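Local coordinates for Serine/threonine-protein phosphatase 2A regulatory subunit B'' subunit alpha (Homo sapiens, PDB 4I5J) that serves as a calcium-binding EF-hand regulatory subunit of protein phosphatase 2A and might modulate the substrate selectivity, activity and localization of the catalytic enzyme, at residues 139-144 / 178-183; 147-152 / 212-217; 194-199 / 265-270. All blocks are in the same frame, centred on the assembly; numbering follows the deposited sequence.

The segments of contact 2 interleave along the chain with those of contacts 1 and 3. Contacts 2 and 3 are close neighbours, their centres about 9 Å apart. They hold the two helices of the calcium-binding EF-hand, 189-199 in contact 3 and 209-226 in contact 2, and Met199 lies against Leu212 and Phe215. The side chain of Phe196 comes to about 7 Å from the calcium ion and that of Phe215 to about 9 Å. Contact 1 lies away from the metal, its centre about 13 Å from that of contact 3, to which it is joined by a probable hydrogen bond from Trp195 NE1 to Ser182 O. The centres of contacts 1 and 2 are about 15 Å apart, and Ser139 OG packs on Ile151 CG2.

Contact 1: 139-144 / 178-183; sequences SRYNDQ and WFLISE
Tyr141 reaches from the loop 139-144 to helix 173-184 and meets Phe179, Leu180 and Glu183 there. Its CB points toward the helix, and with CG anti to the backbone N (chi1 177°) the ring is carried over a gap across which the nearest CA atoms, Tyr141 CA and Leu180 CA, are 9.7 Å apart. CG already lies near Phe179 CE2. One atom further out, CD2 packs on the same corner of the phenylalanine, with Tyr141 CD2 3.8 Å from Phe179 CE2. The pair is T-shaped: the edge of Phe179 is directed at the face of Tyr141, toward the rim of that ring, with the planes at 75° and the centroids 5.3 Å apart.

Beyond CD2 the partner changes. Tyr141 CE2 is 3.3 Å from Glu183 OE2, so that the carboxylate meets the ring at its edge, close to the ring plane, while its own plane stands almost perpendicular to the ring. A carboxylate oxygen beside a ring C-H suggests a mildly favourable electrostatic contact. The bend of the glutamate at chi2 (-93°) turns its carboxylate to this edge; Glu183 OE1 is buried here and has no polar partner in the model. At the tip, Tyr141 OH rests 3.8 Å from Leu180 CG, an apolar neighbour.

The contact belongs to the EF-hand domain pair but lies away from the calcium site. Tyr141 also touches Lys121 and Leu125 of helix 112-125, against which Leu180 packs as well. Phe179 is further flanked by Ile154 and Tyr194. The tyrosine thus links the loop after helix 135-138 with helices 112-125 and 173-184, while helices 148-154 and 189-199 adjoin Phe179.

Contact 2: 147-152 / 212-217; sequences SSRIIE and LEYFYE
Arg149 NH1 is held by two acceptors of helix 209-226. The shorter bond runs from Arg149 NH1 to the backbone oxygen Tyr214 O, 2.6 Å, in the planes of both the carbonyl and the guanidinium, though bent at the hydrogen (142°). The second, a hydrogen bond within a salt bridge, joins Arg149 NH1 to Glu217 OE1 at 3.3 Å; it meets that oxygen nearly along its C-O direction but tilts somewhat from the guanidinium plane.

The same arginine lies on the Tyr214 ring. Extended from CG to NE, its chain runs over one face, with Arg149 CD 3.8 Å from the ring centroid in a CH-pi contact. The guanidinium follows almost parallel to the ring (planes at 6°), its CZ off-centre at 4.5 Å from the Tyr214 centroid, in a cation-pi stack. Water 2 lies at the edge of this ring and joins Tyr214 OH to Arg149 O.

Deeper in, Ile150 CD1 touches Phe215 CE1 at 3.7 Å. Ser147, the N-cap of helix 148-154, accepts from Ile150 N through OG. That hydroxyl also donates to water 1, which in turn donates to Phe215 O. Glu218 adds a carboxylate at this helix start, bonded to Arg149 N and Ser148 OG.

Helix 209-226 is the exiting helix of the calcium-binding EF-hand. Glu217 OE1 also lies close to Glu221 OE2, so the positive charge of Arg149 probably offsets crowding of like charges, while the tyrosine face and the carbonyl would restrict rotation of the guanidinium.

Contact 3: 194-199 / 265-270; sequences YWFRCM and IFYDTF
The entering helix of the calcium-binding EF-hand, helix 189-199, packs here against helix 263-271, with Tyr267 and Met199 side by side between them. The short segments run in roughly the same direction, at 40° to each other and 11.2 Å apart at their axes, a spacing filled by large side chains. The Tyr267 ring receives Trp195 CB squarely over one face, 3.6 Å from its centroid and only 6° off the normal. The indole meets the tyrosine ring obliquely, and its NE1 is hydrogen-bonded to Ser182 O of helix 173-184.

At its tip, Tyr267 OH lies 3.4 Å from Phe196 CB, near the edge of the phenylalanine ring; this hydroxyl has a weak hydrogen bond to Ile192 O. Phe196 in turn contacts the calcium loop, its side chain about 4 Å from that of Asp200, a ligand of the calcium ion.

Met199 approaches the tyrosine from its edge. Met199 SD lies 3.6 Å from Tyr267 CD2, near the ring plane, and oblique to the Phe266 ring, 4.1 Å from Phe266 CE2, making Met-aromatic contacts with both rings. Leu212 and Phe215 of the exiting helix add to the apolar surroundings of this methionine. The chain bends at chi3 (68°) and turns the terminal methyl toward the last aromatic residue of the segment, bringing Met199 CE to 3.8 Å from Phe270 CB.

Contact 1: 139-144 / 178-183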
loop_
_atom_site.group_PDB
_atom_site.type_symbol
_atom_site.label_atom_id
_atom_site.label_comp_id
_atom_site.label_asym_id
_atom_site.label_seq_id
_atom_site.Cartn_x
_atom_site.Cartn_y
_atom_site.Cartn_z
ATOM N N SER A 139 15.548 -3.091 -1.723
ATOM C CA SER A 139 15.815 -4.486 -2.065
ATOM C C SER A 139 16.297 -5.309 -0.878
ATOM O O SER A 139 16.229 -6.532 -0.898
ATOM C CB SER A 139 16.836 -4.555 -3.196
ATOM O OG SER A 139 16.240 -4.154 -4.418
ATOM N N ARG A 140 16.777 -4.635 0.158
ATOM C CA ARG A 140 17.262 -5.305 1.358
ATOM C C ARG A 140 16.254 -5.313 2.502
ATOM O O ARG A 140 16.538 -5.833 3.579
ATOM C CB ARG A 140 18.555 -4.650 1.821
ATOM C CG ARG A 140 19.662 -4.868 0.842
ATOM C CD ARG A 140 20.876 -4.026 1.135
ATOM N NE ARG A 140 21.804 -4.165 0.022
ATOM C CZ ARG A 140 22.062 -3.218 -0.874
ATOM N NH1 ARG A 140 21.505 -2.020 -0.779
ATOM N NH2 ARG A 140 22.909 -3.466 -1.858
ATOM N N TYR A 141 15.086 -4.724 2.272
ATOM C CA TYR A 141 14.024 -4.710 3.273
ATOM C C TYR A 141 13.641 -6.138 3.584
ATOM O O TYR A 141 13.522 -6.950 2.667
ATOM C CB TYR A 141 12.804 -3.980 2.717
ATOM C CG TYR A 141 11.591 -3.940 3.625
ATOM C CD1 TYR A 141 11.524 -3.048 4.685
ATOM C CD2 TYR A 141 10.499 -4.766 3.399
ATOM C CE1 TYR A 141 10.416 -2.991 5.504
ATOM C CE2 TYR A 141 9.387 -4.721 4.216
ATOM C CZ TYR A 141 9.351 -3.826 5.268
ATOM O OH TYR A 141 8.253 -3.753 6.094
ATOM N N ASN A 142 13.456 -6.446 4.866
ATOM C CA ASN A 142 12.988 -7.773 5.261
ATOM C C ASN A 142 13.857 -8.874 4.658
ATOM O O ASN A 142 13.343 -9.846 4.092
ATOM C CB ASN A 142 11.527 -7.975 4.832
ATOM C CG ASN A 142 10.575 -8.054 6.009
ATOM O OD1 ASN A 142 10.181 -7.033 6.580
ATOM N ND2 ASN A 142 10.188 -9.274 6.371
ATOM N N ASP A 143 15.172 -8.683 4.749
ATOM C CA ASP A 143 16.154 -9.639 4.242
ATOM C C ASP A 143 15.899 -10.071 2.800
ATOM O O ASP A 143 15.768 -11.267 2.519
ATOM C CB ASP A 143 16.223 -10.855 5.166
ATOM C CG ASP A 143 16.669 -10.487 6.570
ATOM O OD1 ASP A 143 17.638 -9.708 6.703
ATOM O OD2 ASP A 143 16.043 -10.963 7.540
ATOM N N GLN A 144 15.825 -9.087 1.903
ATOM C CA GLN A 144 15.595 -9.321 0.473
ATOM C C GLN A 144 14.333 -10.116 0.166
ATOM O O GLN A 144 14.297 -10.870 -0.812
ATOM C CB GLN A 144 16.797 -10.012 -0.170
ATOM C CG GLN A 144 17.983 -9.113 -0.368
ATOM C CD GLN A 144 19.258 -9.896 -0.506
ATOM O OE1 GLN A 144 19.700 -10.545 0.441
ATOM N NE2 GLN A 144 19.856 -9.856 -1.688
ATOM N N TRP A 178 2.855 3.422 1.635
ATOM C CA TRP A 178 2.047 2.559 0.763
ATOM C C TRP A 178 2.735 1.246 0.511
ATOM O O TRP A 178 2.105 0.190 0.558
ATOM C CB TRP A 178 1.820 3.247 -0.587
ATOM C CG TRP A 178 0.839 4.371 -0.511
ATOM C CD1 TRP A 178 1.013 5.564 0.133
ATOM C CD2 TRP A 178 -0.466 4.420 -1.097
ATOM N NE1 TRP A 178 -0.100 6.347 -0.011
ATOM C CE2 TRP A 178 -1.029 5.671 -0.756
ATOM C CE3 TRP A 178 -1.222 3.530 -1.864
ATOM C CZ2 TRP A 178 -2.292 6.065 -1.173
ATOM C CZ3 TRP A 178 -2.504 3.922 -2.269
ATOM C CH2 TRP A 178 -3.018 5.182 -1.921
ATOM N N PHE A 179 4.031 1.308 0.209
ATOM C CA PHE A 179 4.818 0.096 0.087
ATOM C C PHE A 179 4.728 -0.752 1.353
ATOM O O PHE A 179 4.350 -1.922 1.290
ATOM C CB PHE A 179 6.297 0.394 -0.194
ATOM C CG PHE A 179 7.171 -0.810 -0.030
ATOM C CD1 PHE A 179 7.238 -1.769 -1.032
ATOM C CD2 PHE A 179 7.891 -1.016 1.145
ATOM C CE1 PHE A 179 8.017 -2.904 -0.879
ATOM C CE2 PHE A 179 8.681 -2.152 1.310
ATOM C CZ PHE A 179 8.746 -3.097 0.301
ATOM N N LEU A 180 5.083 -0.174 2.502
ATOM C CA LEU A 180 5.130 -0.961 3.737
ATOM C C LEU A 180 3.793 -1.652 4.027
ATOM O O LEU A 180 3.774 -2.858 4.300
ATOM C CB LEU A 180 5.568 -0.105 4.932
ATOM C CG LEU A 180 5.816 -0.822 6.266
ATOM C CD1 LEU A 180 6.599 0.069 7.233
ATOM C CD2 LEU A 180 4.530 -1.183 6.965
ATOM N N ILE A 181 2.694 -0.893 3.989
ATOM C CA ILE A 181 1.376 -1.457 4.280
ATOM C C ILE A 181 1.039 -2.593 3.314
ATOM O O ILE A 181 0.481 -3.627 3.706
ATOM C CB ILE A 181 0.286 -0.371 4.257
ATOM C CG1 ILE A 181 0.575 0.664 5.351
ATOM C CG2 ILE A 181 -1.100 -0.991 4.466
ATOM C CD1 ILE A 181 -0.365 1.855 5.340
ATOM N N SER A 182 1.421 -2.417 2.051
ATOM C CA SER A 182 1.077 -3.384 1.019
ATOM C C SER A 182 1.939 -4.630 1.113
ATOM O O SER A 182 1.501 -5.727 0.759
ATOM C CB SER A 182 1.220 -2.733 -0.356
ATOM O OG SER A 182 0.275 -1.675 -0.465
ATOM N N GLU A 183 3.175 -4.458 1.579
ATOM C CA GLU A 183 4.088 -5.584 1.676
ATOM C C GLU A 183 3.691 -6.480 2.853
ATOM O O GLU A 183 3.748 -7.709 2.772
ATOM C CB GLU A 183 5.531 -5.091 1.795
ATOM C CG GLU A 183 6.586 -6.147 1.480
ATOM C CD GLU A 183 7.049 -6.866 2.723
ATOM O OE1 GLU A 183 7.873 -7.798 2.599
ATOM O OE2 GLU A 183 6.595 -6.490 3.828
#

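Contact 2: 147-152 / 212-217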
loop_
_atom_site.group_PDB
_atom_site.type_symbol
_atom_site.label_atom_id
_atom_site.label_comp_id
_atom_site.label_asym_id
_atom_site.label_seq_id
_atom_site.Cartn_x
_atom_site.Cartn_y
_atom_site.Cartn_z
ATOM N N SER A 147 11.762 -9.483 -4.759
ATOM C CA SER A 147 12.665 -9.692 -5.889
ATOM C C SER A 147 13.108 -8.382 -6.515
ATOM O O SER A 147 12.366 -7.395 -6.487
ATOM C CB SER A 147 11.983 -10.565 -6.955
ATOM O OG SER A 147 11.024 -9.833 -7.708
ATOM N N SER A 148 14.293 -8.366 -7.118
ATOM C CA SER A 148 14.766 -7.144 -7.757
ATOM C C SER A 148 13.840 -6.678 -8.882
ATOM O O SER A 148 13.813 -5.486 -9.231
ATOM C CB SER A 148 16.172 -7.327 -8.310
ATOM O OG SER A 148 16.124 -7.888 -9.607
ATOM N N ARG A 149 13.105 -7.616 -9.475
ATOM C CA ARG A 149 12.229 -7.257 -10.576
ATOM C C ARG A 149 10.946 -6.572 -10.093
ATOM O O ARG A 149 10.497 -5.600 -10.693
ATOM C CB ARG A 149 11.938 -8.464 -11.473
ATOM C CG ARG A 149 13.060 -8.698 -12.483
ATOM C CD ARG A 149 12.963 -10.053 -13.222
ATOM N NE ARG A 149 14.108 -10.199 -14.123
ATOM C CZ ARG A 149 14.303 -11.213 -14.960
ATOM N NH1 ARG A 149 13.428 -12.202 -15.035
ATOM N NH2 ARG A 149 15.377 -11.227 -15.731
ATOM N N ILE A 150 10.366 -7.067 -9.010
ATOM C CA ILE A 150 9.221 -6.375 -8.433
ATOM C C ILE A 150 9.647 -4.993 -7.876
ATOM O O ILE A 150 8.943 -4.011 -8.061
ATOM C CB ILE A 150 8.485 -7.250 -7.381
ATOM C CG1 ILE A 150 7.005 -6.878 -7.327
ATOM C CG2 ILE A 150 9.202 -7.221 -6.010
ATOM C CD1 ILE A 150 6.228 -7.249 -8.627
ATOM N N ILE A 151 10.828 -4.905 -7.274
ATOM C CA ILE A 151 11.300 -3.631 -6.714
ATOM C C ILE A 151 11.517 -2.608 -7.830
ATOM O O ILE A 151 11.114 -1.451 -7.719
ATOM C CB ILE A 151 12.603 -3.803 -5.888
ATOM C CG1 ILE A 151 12.373 -4.714 -4.671
ATOM C CG2 ILE A 151 13.165 -2.452 -5.468
ATOM C CD1 ILE A 151 11.379 -4.208 -3.667
ATOM N N GLU A 152 12.124 -3.054 -8.921
ATOM C CA GLU A 152 12.280 -2.224 -10.109
ATOM C C GLU A 152 10.917 -1.731 -10.587
ATOM O O GLU A 152 10.766 -0.572 -10.988
ATOM C CB GLU A 152 13.009 -3.011 -11.210
ATOM C CG GLU A 152 13.276 -2.246 -12.489
ATOM C CD GLU A 152 14.184 -3.025 -13.442
ATOM O OE1 GLU A 152 14.647 -4.129 -13.066
ATOM O OE2 GLU A 152 14.433 -2.537 -14.566
ATOM N N LEU A 212 3.973 -13.006 -16.133
ATOM C CA LEU A 212 4.213 -13.996 -15.095
ATOM C C LEU A 212 5.613 -14.649 -15.194
ATOM O O LEU A 212 6.313 -14.797 -14.177
ATOM C CB LEU A 212 3.117 -15.065 -15.093
ATOM C CG LEU A 212 1.700 -14.577 -14.760
ATOM C CD1 LEU A 212 0.739 -15.739 -14.559
ATOM C CD2 LEU A 212 1.702 -13.715 -13.549
ATOM N N GLU A 213 6.028 -15.030 -16.400
ATOM C CA GLU A 213 7.302 -15.740 -16.541
ATOM C C GLU A 213 8.473 -14.849 -16.179
ATOM O O GLU A 213 9.444 -15.289 -15.563
ATOM C CB GLU A 213 7.517 -16.281 -17.961
ATOM C CG GLU A 213 8.734 -17.225 -18.027
ATOM C CD GLU A 213 9.160 -17.541 -19.440
ATOM O OE1 GLU A 213 8.601 -16.937 -20.387
ATOM O OE2 GLU A 213 10.057 -18.388 -19.602
ATOM N N TYR A 214 8.360 -13.587 -16.562
ATOM C CA TYR A 214 9.396 -12.616 -16.320
ATOM C C TYR A 214 9.738 -12.559 -14.824
ATOM O O TYR A 214 10.911 -12.615 -14.448
ATOM C CB TYR A 214 8.911 -11.263 -16.805
ATOM C CG TYR A 214 9.771 -10.099 -16.361
ATOM C CD1 TYR A 214 10.979 -9.824 -16.993
ATOM C CD2 TYR A 214 9.357 -9.256 -15.340
ATOM C CE1 TYR A 214 11.748 -8.764 -16.614
ATOM C CE2 TYR A 214 10.126 -8.183 -14.947
ATOM C CZ TYR A 214 11.325 -7.946 -15.581
ATOM O OH TYR A 214 12.101 -6.877 -15.204
ATOM N N PHE A 215 8.717 -12.478 -13.974
ATOM C CA PHE A 215 8.964 -12.483 -12.533
ATOM C C PHE A 215 9.423 -13.843 -12.069
ATOM O O PHE A 215 10.327 -13.949 -11.232
ATOM C CB PHE A 215 7.721 -12.044 -11.750
ATOM C CG PHE A 215 7.319 -10.650 -12.044
ATOM C CD1 PHE A 215 8.040 -9.588 -11.525
ATOM C CD2 PHE A 215 6.234 -10.388 -12.859
ATOM C CE1 PHE A 215 7.688 -8.289 -11.826
ATOM C CE2 PHE A 215 5.875 -9.089 -13.156
ATOM C CZ PHE A 215 6.598 -8.043 -12.653
ATOM N N TYR A 216 8.804 -14.892 -12.597
ATOM C CA TYR A 216 9.126 -16.239 -12.115
ATOM C C TYR A 216 10.547 -16.670 -12.490
ATOM O O TYR A 216 11.189 -17.420 -11.762
ATOM C CB TYR A 216 8.083 -17.276 -12.534
ATOM C CG TYR A 216 8.347 -18.654 -11.935
ATOM C CD1 TYR A 216 8.281 -18.867 -10.562
ATOM C CD2 TYR A 216 8.694 -19.726 -12.737
ATOM C CE1 TYR A 216 8.539 -20.121 -10.014
ATOM C CE2 TYR A 216 8.948 -20.983 -12.198
ATOM C CZ TYR A 216 8.873 -21.173 -10.840
ATOM O OH TYR A 216 9.131 -22.424 -10.312
ATOM N N GLU A 217 11.041 -16.164 -13.613
ATOM C CA GLU A 217 12.366 -16.518 -14.103
ATOM C C GLU A 217 13.486 -15.930 -13.242
ATOM O O GLU A 217 14.580 -16.480 -13.191
ATOM C CB GLU A 217 12.503 -16.088 -15.574
ATOM C CG GLU A 217 13.504 -16.904 -16.417
ATOM C CD GLU A 217 14.751 -16.090 -16.714
ATOM O OE1 GLU A 217 14.713 -14.844 -16.500
ATOM O OE2 GLU A 217 15.757 -16.690 -17.146
HETATM O O HOH W 1 10.274 -11.920 -9.339
HETATM O O HOH W 2 11.002 -5.028 -13.324
#

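Contact 3: 194-199 / 265-270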
loop_
_atom_site.group_PDB
_atom_site.type_symbol
_atom_site.label_atom_id
_atom_site.label_comp_id
_atom_site.label_asym_id
_atom_site.label_seq_id
_atom_site.Cartn_x
_atom_site.Cartn_y
_atom_site.Cartn_z
ATOM N N TYR A 194 -2.069 -2.694 -5.713
ATOM C CA TYR A 194 -0.693 -2.208 -5.689
ATOM C C TYR A 194 0.235 -3.245 -6.339
ATOM O O TYR A 194 1.027 -2.906 -7.224
ATOM C CB TYR A 194 -0.287 -1.923 -4.237
ATOM C CG TYR A 194 1.086 -1.327 -4.008
ATOM C CD1 TYR A 194 1.238 0.029 -3.763
ATOM C CD2 TYR A 194 2.223 -2.127 -3.993
ATOM C CE1 TYR A 194 2.483 0.581 -3.519
ATOM C CE2 TYR A 194 3.483 -1.584 -3.746
ATOM C CZ TYR A 194 3.600 -0.223 -3.519
ATOM O OH TYR A 194 4.836 0.347 -3.283
ATOM N N TRP A 195 0.139 -4.504 -5.916
ATOM C CA TRP A 195 0.995 -5.543 -6.498
ATOM C C TRP A 195 0.574 -5.892 -7.914
ATOM O O TRP A 195 1.409 -6.264 -8.739
ATOM C CB TRP A 195 1.060 -6.788 -5.619
ATOM C CG TRP A 195 1.616 -6.443 -4.300
ATOM C CD1 TRP A 195 0.963 -6.466 -3.104
ATOM C CD2 TRP A 195 2.928 -5.933 -4.036
ATOM N NE1 TRP A 195 1.796 -6.015 -2.108
ATOM C CE2 TRP A 195 3.008 -5.685 -2.653
ATOM C CE3 TRP A 195 4.043 -5.668 -4.836
ATOM C CZ2 TRP A 195 4.172 -5.200 -2.042
ATOM C CZ3 TRP A 195 5.197 -5.179 -4.239
ATOM C CH2 TRP A 195 5.252 -4.952 -2.853
ATOM N N PHE A 196 -0.714 -5.743 -8.208
ATOM C CA PHE A 196 -1.183 -5.978 -9.570
ATOM C C PHE A 196 -0.560 -4.958 -10.517
ATOM O O PHE A 196 -0.090 -5.323 -11.583
ATOM C CB PHE A 196 -2.700 -5.912 -9.662
ATOM C CG PHE A 196 -3.223 -6.247 -11.027
ATOM C CD1 PHE A 196 -3.617 -7.546 -11.329
ATOM C CD2 PHE A 196 -3.306 -5.273 -12.017
ATOM C CE1 PHE A 196 -4.089 -7.873 -12.589
ATOM C CE2 PHE A 196 -3.764 -5.595 -13.292
ATOM C CZ PHE A 196 -4.161 -6.889 -13.580
ATOM N N ARG A 197 -0.555 -3.679 -10.136
ATOM C CA ARG A 197 0.042 -2.653 -10.989
ATOM C C ARG A 197 1.541 -2.898 -11.181
ATOM O O ARG A 197 2.118 -2.546 -12.221
ATOM C CB ARG A 197 -0.134 -1.282 -10.335
ATOM C CG ARG A 197 -1.473 -0.654 -10.565
ATOM C CD ARG A 197 -1.773 0.399 -9.504
ATOM N NE ARG A 197 -3.003 1.089 -9.855
ATOM C CZ ARG A 197 -3.049 2.348 -10.267
ATOM N NH1 ARG A 197 -1.930 3.068 -10.344
ATOM N NH2 ARG A 197 -4.221 2.891 -10.569
ATOM N N CYS A 198 2.194 -3.458 -10.159
ATOM C CA CYS A 198 3.622 -3.758 -10.310
ATOM C C CYS A 198 3.834 -4.929 -11.269
ATOM O O CYS A 198 4.760 -4.907 -12.075
ATOM C CB CYS A 198 4.273 -4.079 -8.970
ATOM S SG CYS A 198 4.388 -2.671 -7.888
ATOM N N MET A 199 2.977 -5.943 -11.182
ATOM C CA MET A 199 3.087 -7.108 -12.067
ATOM C C MET A 199 2.606 -6.836 -13.482
ATOM O O MET A 199 3.062 -7.483 -14.432
ATOM C CB MET A 199 2.349 -8.317 -11.496
ATOM C CG MET A 199 3.018 -8.873 -10.237
ATOM S SD MET A 199 2.402 -10.515 -9.799
ATOM C CE MET A 199 3.065 -11.447 -11.201
ATOM N N ILE A 265 -1.039 -15.392 -2.032
ATOM C CA ILE A 265 -0.267 -16.580 -2.365
ATOM C C ILE A 265 0.317 -16.458 -3.761
ATOM O O ILE A 265 1.513 -16.692 -3.963
ATOM C CB ILE A 265 -1.123 -17.836 -2.262
ATOM C CG1 ILE A 265 -1.504 -18.070 -0.797
ATOM C CG2 ILE A 265 -0.373 -19.024 -2.798
ATOM C CD1 ILE A 265 -2.313 -19.332 -0.589
ATOM N N PHE A 266 -0.538 -16.097 -4.713
ATOM C CA PHE A 266 -0.139 -15.783 -6.088
ATOM C C PHE A 266 1.060 -14.827 -6.083
ATOM O O PHE A 266 2.134 -15.138 -6.602
ATOM C CB PHE A 266 -1.336 -15.136 -6.795
ATOM C CG PHE A 266 -1.111 -14.813 -8.257
ATOM C CD1 PHE A 266 -1.261 -15.784 -9.231
ATOM C CD2 PHE A 266 -0.806 -13.527 -8.654
ATOM C CE1 PHE A 266 -1.083 -15.482 -10.569
ATOM C CE2 PHE A 266 -0.626 -13.222 -9.995
ATOM C CZ PHE A 266 -0.763 -14.193 -10.945
ATOM N N TYR A 267 0.897 -13.689 -5.424
ATOM C CA TYR A 267 1.966 -12.690 -5.345
ATOM C C TYR A 267 3.299 -13.198 -4.750
ATOM O O TYR A 267 4.375 -12.960 -5.311
ATOM C CB TYR A 267 1.462 -11.443 -4.595
ATOM C CG TYR A 267 0.401 -10.661 -5.361
ATOM C CD1 TYR A 267 -0.647 -10.041 -4.698
ATOM C CD2 TYR A 267 0.464 -10.528 -6.746
ATOM C CE1 TYR A 267 -1.599 -9.325 -5.378
ATOM C CE2 TYR A 267 -0.494 -9.808 -7.444
ATOM C CZ TYR A 267 -1.527 -9.216 -6.757
ATOM O OH TYR A 267 -2.484 -8.486 -7.432
ATOM N N ASP A 268 3.239 -13.882 -3.617
ATOM C CA ASP A 268 4.447 -14.455 -3.013
ATOM C C ASP A 268 5.159 -15.392 -3.975
ATOM O O ASP A 268 6.383 -15.375 -4.103
ATOM C CB ASP A 268 4.100 -15.213 -1.724
ATOM C CG ASP A 268 3.634 -14.292 -0.613
ATOM O OD1 ASP A 268 3.998 -13.088 -0.626
ATOM O OD2 ASP A 268 2.903 -14.778 0.276
ATOM N N THR A 269 4.367 -16.210 -4.652
ATOM C CA THR A 269 4.875 -17.193 -5.579
ATOM C C THR A 269 5.717 -16.518 -6.658
ATOM O O THR A 269 6.714 -17.071 -7.090
ATOM C CB THR A 269 3.699 -17.961 -6.201
ATOM O OG1 THR A 269 2.987 -18.651 -5.166
ATOM C CG2 THR A 269 4.166 -18.953 -7.238
ATOM N N PHE A 270 5.338 -15.309 -7.072
ATOM C CA PHE A 270 6.074 -14.599 -8.132
ATOM C C PHE A 270 7.162 -13.625 -7.711
ATOM O O PHE A 270 8.015 -13.260 -8.536
ATOM C CB PHE A 270 5.116 -13.908 -9.106
ATOM C CG PHE A 270 4.359 -14.874 -9.965
ATOM C CD1 PHE A 270 3.012 -15.121 -9.744
ATOM C CD2 PHE A 270 5.017 -15.581 -10.964
ATOM C CE1 PHE A 270 2.330 -16.035 -10.524
ATOM C CE2 PHE A 270 4.349 -16.504 -11.736
ATOM C CZ PHE A 270 3.000 -16.731 -11.524
#